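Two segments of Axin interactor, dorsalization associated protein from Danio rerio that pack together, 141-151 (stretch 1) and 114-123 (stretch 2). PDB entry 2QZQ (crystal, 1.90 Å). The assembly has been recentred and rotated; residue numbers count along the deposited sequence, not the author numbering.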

ATOM      1  N   PRO A 141      17.200   2.483  -6.150  1.00 18.67           N
ATOM      2  CA  PRO A 141      16.161   3.497  -6.014  1.00 18.50           C
ATOM      3  C   PRO A 141      14.860   3.033  -6.686  1.00 18.40           C
ATOM      4  O   PRO A 141      14.359   3.671  -7.622  1.00 18.53           O
ATOM      5  CB  PRO A 141      16.772   4.714  -6.726  1.00 18.23           C
ATOM      6  CG  PRO A 141      17.663   4.112  -7.771  1.00 18.09           C
ATOM      7  CD  PRO A 141      18.207   2.847  -7.167  1.00 18.65           C
ATOM      8  N   LEU A 142      14.331   1.913  -6.205  1.00 17.08           N
ATOM      9  CA  LEU A 142      13.088   1.337  -6.689  1.00 16.51           C
ATOM     10  C   LEU A 142      12.118   1.316  -5.521  1.00 16.11           C
ATOM     11  O   LEU A 142      12.289   0.537  -4.556  1.00 16.78           O
ATOM     12  CB  LEU A 142      13.340  -0.092  -7.229  1.00 15.24           C
ATOM     13  CG  LEU A 142      14.242  -0.125  -8.462  1.00 17.32           C
ATOM     14  CD1 LEU A 142      14.725  -1.577  -8.737  1.00 16.88           C
ATOM     15  CD2 LEU A 142      13.507   0.469  -9.682  1.00 17.87           C
ATOM     16  N   TYR A 143      11.129   2.196  -5.603  1.00 15.49           N
ATOM     17  CA  TYR A 143      10.223   2.518  -4.496  1.00 14.95           C
ATOM     18  C   TYR A 143       8.771   2.323  -4.878  1.00 14.56           C
ATOM     19  O   TYR A 143       8.428   2.208  -6.056  1.00 15.22           O
ATOM     20  CB  TYR A 143      10.393   4.004  -4.124  1.00 15.04           C
ATOM     21  CG  TYR A 143      11.763   4.392  -3.596  1.00 16.41           C
ATOM     22  CD1 TYR A 143      12.111   4.104  -2.279  1.00 15.10           C
ATOM     23  CD2 TYR A 143      12.669   5.105  -4.387  1.00 14.21           C
ATOM     24  CE1 TYR A 143      13.336   4.464  -1.760  1.00 19.76           C
ATOM     25  CE2 TYR A 143      13.919   5.467  -3.887  1.00 17.52           C
ATOM     26  CZ  TYR A 143      14.239   5.143  -2.566  1.00 18.33           C
ATOM     27  OH  TYR A 143      15.436   5.499  -2.019  1.00 18.42           O
ATOM     28  N   LEU A 144       7.906   2.341  -3.882  1.00 14.28           N
ATOM     29  CA  LEU A 144       6.477   2.545  -4.110  1.00 14.65           C
ATOM     30  C   LEU A 144       6.215   4.057  -4.187  1.00 15.46           C
ATOM     31  O   LEU A 144       6.559   4.796  -3.264  1.00 15.45           O
ATOM     32  CB  LEU A 144       5.666   1.915  -2.972  1.00 13.79           C
ATOM     33  CG  LEU A 144       4.146   2.075  -3.001  1.00 15.68           C
ATOM     34  CD1 LEU A 144       3.503   1.310  -4.199  1.00 14.44           C
ATOM     35  CD2 LEU A 144       3.543   1.654  -1.665  1.00 15.67           C
ATOM     36  N   HIS A 145       5.598   4.498  -5.287  1.00 14.44           N
ATOM     37  CA  HIS A 145       5.316   5.929  -5.514  1.00 15.51           C
ATOM     38  C   HIS A 145       3.844   6.152  -5.317  1.00 15.32           C
ATOM     39  O   HIS A 145       3.022   5.529  -6.015  1.00 15.42           O
ATOM     40  CB  HIS A 145       5.646   6.321  -6.944  1.00 15.28           C
ATOM     41  CG  HIS A 145       7.108   6.384  -7.241  1.00 16.65           C
ATOM     42  ND1 HIS A 145       7.902   5.261  -7.349  1.00 18.36           N
ATOM     43  CD2 HIS A 145       7.918   7.438  -7.481  1.00 15.76           C
ATOM     44  CE1 HIS A 145       9.142   5.622  -7.634  1.00 13.83           C
ATOM     45  NE2 HIS A 145       9.173   6.937  -7.726  1.00 20.75           N
ATOM     46  N   LEU A 146       3.512   7.009  -4.343  1.00 15.47           N
ATOM     47  CA  LEU A 146       2.134   7.382  -4.030  1.00 15.35           C
ATOM     48  C   LEU A 146       1.904   8.887  -4.167  1.00 16.99           C
ATOM     49  O   LEU A 146       2.861   9.684  -4.134  1.00 15.72           O
ATOM     50  CB  LEU A 146       1.745   6.988  -2.591  1.00 16.86           C
ATOM     51  CG  LEU A 146       2.048   5.578  -2.070  1.00 17.50           C
ATOM     52  CD1 LEU A 146       1.766   5.488  -0.570  1.00 16.64           C
ATOM     53  CD2 LEU A 146       1.245   4.568  -2.866  1.00 16.72           C
ATOM     54  N   ASN A 147       0.635   9.253  -4.325  1.00 18.27           N
ATOM     55  CA  ASN A 147       0.197  10.657  -4.152  1.00 20.70           C
ATOM     56  C   ASN A 147      -0.889  10.684  -3.102  1.00 21.33           C
ATOM     57  O   ASN A 147      -1.848   9.902  -3.179  1.00 21.45           O
ATOM     58  CB  ASN A 147      -0.287  11.281  -5.473  1.00 21.04           C
ATOM     59  CG  ASN A 147      -0.497  12.794  -5.367  1.00 22.43           C
ATOM     60  OD1 ASN A 147       0.360  13.499  -4.886  1.00 20.98           O
ATOM     61  ND2 ASN A 147      -1.653  13.277  -5.805  1.00 26.06           N
ATOM     62  N   GLN A 148      -0.728  11.558  -2.097  1.00 21.73           N
ATOM     63  CA  GLN A 148      -1.716  11.702  -1.023  1.00 22.40           C
ATOM     64  C   GLN A 148      -2.585  12.940  -1.260  1.00 23.96           C
ATOM     65  O   GLN A 148      -2.072  14.012  -1.595  1.00 23.37           O
ATOM     66  CB  GLN A 148      -1.056  11.835   0.363  1.00 22.00           C
ATOM     67  CG  GLN A 148       0.131  10.921   0.607  1.00 20.28           C
ATOM     68  CD  GLN A 148       0.475  10.814   2.073  1.00 20.71           C
ATOM     69  OE1 GLN A 148      -0.412  10.696   2.924  1.00 20.32           O
ATOM     70  NE2 GLN A 148       1.772  10.853   2.385  1.00 19.34           N
ATOM     71  N   THR A 149      -3.892  12.763  -1.113  1.00 25.11           N
ATOM     72  CA  THR A 149      -4.845  13.867  -1.182  1.00 26.31           C
ATOM     73  C   THR A 149      -5.687  13.813   0.068  1.00 27.08           C
ATOM     74  O   THR A 149      -6.302  12.779   0.390  1.00 26.25           O
ATOM     75  CB  THR A 149      -5.795  13.788  -2.397  1.00 26.27           C
ATOM     76  OG1 THR A 149      -5.044  13.555  -3.587  1.00 26.33           O
ATOM     77  CG2 THR A 149      -6.594  15.101  -2.539  1.00 27.08           C
ATOM     78  N   LEU A 150      -5.740  14.954   0.753  1.00 27.97           N
ATOM     79  CA  LEU A 150      -6.517  15.080   1.965  1.00 28.94           C
ATOM     80  C   LEU A 150      -7.783  15.881   1.660  1.00 29.54           C
ATOM     81  O   LEU A 150      -7.721  16.979   1.092  1.00 30.78           O
ATOM     82  CB  LEU A 150      -5.663  15.683   3.089  1.00 29.13           C
ATOM     83  CG  LEU A 150      -4.657  14.733   3.774  1.00 28.54           C
ATOM     84  CD1 LEU A 150      -3.455  14.406   2.899  1.00 29.74           C
ATOM     85  CD2 LEU A 150      -4.194  15.313   5.106  1.00 30.67           C
ATOM     86  N   HIS A 151      -8.923  15.280   1.971  1.00 29.43           N
ATOM     87  CA  HIS A 151     -10.224  15.841   1.636  1.00 30.24           C
ATOM     88  C   HIS A 151     -10.872  16.480   2.850  1.00 30.73           C
ATOM     89  O   HIS A 151     -11.188  15.802   3.841  1.00 29.56           O
ATOM     90  CB  HIS A 151     -11.155  14.784   1.027  1.00 29.54           C
ATOM     91  CG  HIS A 151     -10.629  14.182  -0.236  1.00 28.80           C
ATOM     92  ND1 HIS A 151     -10.425  14.914  -1.386  1.00 28.57           N
ATOM     93  CD2 HIS A 151     -10.259  12.910  -0.527  1.00 29.06           C
ATOM     94  CE1 HIS A 151      -9.956  14.118  -2.333  1.00 29.64           C
ATOM     95  NE2 HIS A 151      -9.841  12.898  -1.835  1.00 28.18           N
TER
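Stretch 2 (114-123) KPGPIVIELY

Antiparallel β-pairing shows how a backbone ladder fixes the register of two strands and leaves the side chains to sort onto two faces, and this pair from the Axin interactor is a compact example. Stretch 2 enters as a loop at Lys114 and Pro115, becomes extended from Gly116, and runs against the strand of stretch 1 that ends at His151, with an angle of 144° between the N-to-C directions; the axes approach to 4.5 Å. Gly116 has phi/psi of 102/-175, where a side chain would jam against the preceding carbonyl.

The ladder consists of three hydrogen-bonded pairs, each closed by two bonds. Gly116 N donates to Gln148 O and Gln148 N to Gly116 O, both at 2.9 Å. Ile118 N reaches Leu146 O at 3.0 Å, and Leu146 N returns to Ile118 O at 2.9 Å. Ile120 N to Leu144 O and Leu144 N to Ile120 O are again 2.9 Å. Between these rungs lie the non-hydrogen-bonded pairs His145-Val119 and Asn147-Pro117, with CA atoms 4.6 and 4.4 Å apart. Here the strand carbonyls accept CA-H...O contacts: Val119 CA lies 3.3 Å from Leu144 O, and Pro117 CA 3.3 Å from Leu146 O.

Apolar packing follows the alternation. On the face carrying Leu144, Leu146, Ile118 and Ile120, Leu146 CB meets Ile118 CG2 at 3.8 Å and Leu146 CD1 meets Ile120 CD1 at 3.7 Å. On the other face, Val119 serves two rings: its CG1 sits over the His145 ring, 3.7 Å from the centroid, and its CG2 over that of Tyr143, at 4.2 Å.

Polar links finish the ends. Lys114 N makes a weak hydrogen bond to Gln148 OE1 (3.5 Å), while one water joins Leu142 O (2.7 Å) to Leu122 N (3.2 Å).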

ATOM      1  N   LYS A 114       0.528  13.512   4.699  1.00 24.62           N
ATOM      2  CA  LYS A 114       0.718  14.895   4.267  1.00 25.61           C
ATOM      3  C   LYS A 114       0.415  14.931   2.757  1.00 25.68           C
ATOM      4  O   LYS A 114       0.639  13.938   2.057  1.00 25.86           O
ATOM      5  CB  LYS A 114       2.151  15.393   4.579  1.00 25.65           C
ATOM      6  CG  LYS A 114       3.256  14.740   3.757  1.00 26.86           C
ATOM      7  CD  LYS A 114       4.613  15.464   3.865  1.00 27.48           C
ATOM      8  CE  LYS A 114       5.770  14.686   3.173  1.00 28.74           C
ATOM      9  NZ  LYS A 114       5.383  13.652   2.127  1.00 22.35           N
ATOM     10  N   PRO A 115      -0.099  16.066   2.237  1.00 25.59           N
ATOM     11  CA  PRO A 115      -0.442  16.156   0.815  1.00 24.97           C
ATOM     12  C   PRO A 115       0.748  15.954  -0.132  1.00 24.96           C
ATOM     13  O   PRO A 115       1.887  16.260   0.229  1.00 25.51           O
ATOM     14  CB  PRO A 115      -1.014  17.575   0.682  1.00 25.65           C
ATOM     15  CG  PRO A 115      -0.476  18.310   1.829  1.00 25.84           C
ATOM     16  CD  PRO A 115      -0.392  17.329   2.947  1.00 26.08           C
ATOM     17  N   GLY A 116       0.490  15.413  -1.322  1.00 24.06           N
ATOM     18  CA  GLY A 116       1.512  15.369  -2.355  1.00 23.62           C
ATOM     19  C   GLY A 116       2.190  14.024  -2.550  1.00 22.62           C
ATOM     20  O   GLY A 116       1.789  13.028  -1.936  1.00 22.90           O
ATOM     21  N   PRO A 117       3.205  13.994  -3.431  1.00 22.39           N
ATOM     22  CA  PRO A 117       3.983  12.788  -3.721  1.00 21.42           C
ATOM     23  C   PRO A 117       4.803  12.302  -2.529  1.00 20.62           C
ATOM     24  O   PRO A 117       5.337  13.094  -1.751  1.00 19.35           O
ATOM     25  CB  PRO A 117       4.909  13.232  -4.851  1.00 21.91           C
ATOM     26  CG  PRO A 117       5.059  14.716  -4.649  1.00 22.31           C
ATOM     27  CD  PRO A 117       3.680  15.140  -4.233  1.00 21.84           C
ATOM     28  N   ILE A 118       4.868  10.985  -2.388  1.00 19.65           N
ATOM     29  CA  ILE A 118       5.767  10.340  -1.427  1.00 19.08           C
ATOM     30  C   ILE A 118       6.319   9.056  -2.070  1.00 18.24           C
ATOM     31  O   ILE A 118       5.597   8.368  -2.805  1.00 17.29           O
ATOM     32  CB  ILE A 118       5.039  10.016  -0.075  1.00 19.05           C
ATOM     33  CG1 ILE A 118       6.006   9.421   0.963  1.00 17.87           C
ATOM     34  CG2 ILE A 118       3.800   9.121  -0.289  1.00 18.35           C
ATOM     35  CD1 ILE A 118       5.351   9.201   2.301  1.00 19.73           C
ATOM     36  N   VAL A 119       7.599   8.761  -1.824  1.00 17.63           N
ATOM     37  CA  VAL A 119       8.142   7.454  -2.182  1.00 17.72           C
ATOM     38  C   VAL A 119       8.450   6.683  -0.887  1.00 16.92           C
ATOM     39  O   VAL A 119       8.887   7.263   0.129  1.00 17.08           O
ATOM     40  CB  VAL A 119       9.379   7.530  -3.165  1.00 18.61           C
ATOM     41  CG1 VAL A 119       9.013   8.317  -4.457  1.00 20.64           C
ATOM     42  CG2 VAL A 119      10.592   8.130  -2.493  1.00 18.23           C
ATOM     43  N   ILE A 120       8.155   5.394  -0.898  1.00 15.59           N
ATOM     44  CA  ILE A 120       8.329   4.587   0.284  1.00 15.81           C
ATOM     45  C   ILE A 120       9.082   3.319  -0.142  1.00 15.24           C
ATOM     46  O   ILE A 120       8.758   2.697  -1.168  1.00 14.20           O
ATOM     47  CB  ILE A 120       6.988   4.139   0.908  1.00 15.35           C
ATOM     48  CG1 ILE A 120       6.065   5.327   1.222  1.00 15.03           C
ATOM     49  CG2 ILE A 120       7.256   3.312   2.179  1.00 17.21           C
ATOM     50  CD1 ILE A 120       4.644   4.903   1.611  1.00 18.09           C
ATOM     51  N   GLU A 121      10.078   2.962   0.671  1.00 14.37           N
ATOM     52  CA  GLU A 121      10.908   1.769   0.442  1.00 14.79           C
ATOM     53  C   GLU A 121      10.165   0.455   0.722  1.00 14.69           C
ATOM     54  O   GLU A 121       9.195   0.405   1.515  1.00 14.60           O
ATOM     55  CB  GLU A 121      12.197   1.849   1.294  1.00 14.87           C
ATOM     56  CG  GLU A 121      11.999   1.543   2.801  1.00 16.31           C
ATOM     57  CD  GLU A 121      11.544   2.751   3.631  1.00 19.22           C
ATOM     58  OE1 GLU A 121      11.049   3.745   3.065  1.00 15.21           O
ATOM     59  OE2 GLU A 121      11.647   2.679   4.875  1.00 16.68           O
ATOM     60  N   LEU A 122      10.645  -0.616   0.092  1.00 14.18           N
ATOM     61  CA  LEU A 122      10.025  -1.932   0.243  1.00 15.23           C
ATOM     62  C   LEU A 122      10.850  -2.836   1.155  1.00 14.73           C
ATOM     63  O   LEU A 122      12.082  -2.863   1.066  1.00 15.57           O
ATOM     64  CB  LEU A 122       9.836  -2.623  -1.117  1.00 13.90           C
ATOM     65  CG  LEU A 122       8.827  -1.679  -1.826  1.00 16.93           C
ATOM     66  CD1 LEU A 122       9.116  -1.405  -3.254  1.00 20.63           C
ATOM     67  CD2 LEU A 122       7.391  -2.008  -1.514  1.00 16.29           C
ATOM     68  N   TYR A 123      10.135  -3.607   1.958  1.00 15.00           N
ATOM     69  CA  TYR A 123      10.730  -4.581   2.849  1.00 15.38           C
ATOM     70  C   TYR A 123      10.305  -5.968   2.427  1.00 16.22           C
ATOM     71  O   TYR A 123       9.209  -6.140   1.926  1.00 15.87           O
ATOM     72  CB  TYR A 123      10.295  -4.287   4.288  1.00 14.70           C
ATOM     73  CG  TYR A 123      10.906  -2.984   4.761  1.00 14.64           C
ATOM     74  CD1 TYR A 123      12.274  -2.904   5.029  1.00 15.10           C
ATOM     75  CD2 TYR A 123      10.142  -1.823   4.864  1.00 14.13           C
ATOM     76  CE1 TYR A 123      12.877  -1.721   5.414  1.00 15.78           C
ATOM     77  CE2 TYR A 123      10.733  -0.617   5.248  1.00 14.28           C
ATOM     78  CZ  TYR A 123      12.105  -0.579   5.509  1.00 14.45           C
ATOM     79  OH  TYR A 123      12.690   0.598   5.923  1.00 15.57           O
TER
HETATM   80  O   HOH W   1       3.163  12.968   0.853  1.00 22.65           O
HETATM   81  O   HOH W   2      12.882   0.424  -1.893  1.00 14.22           O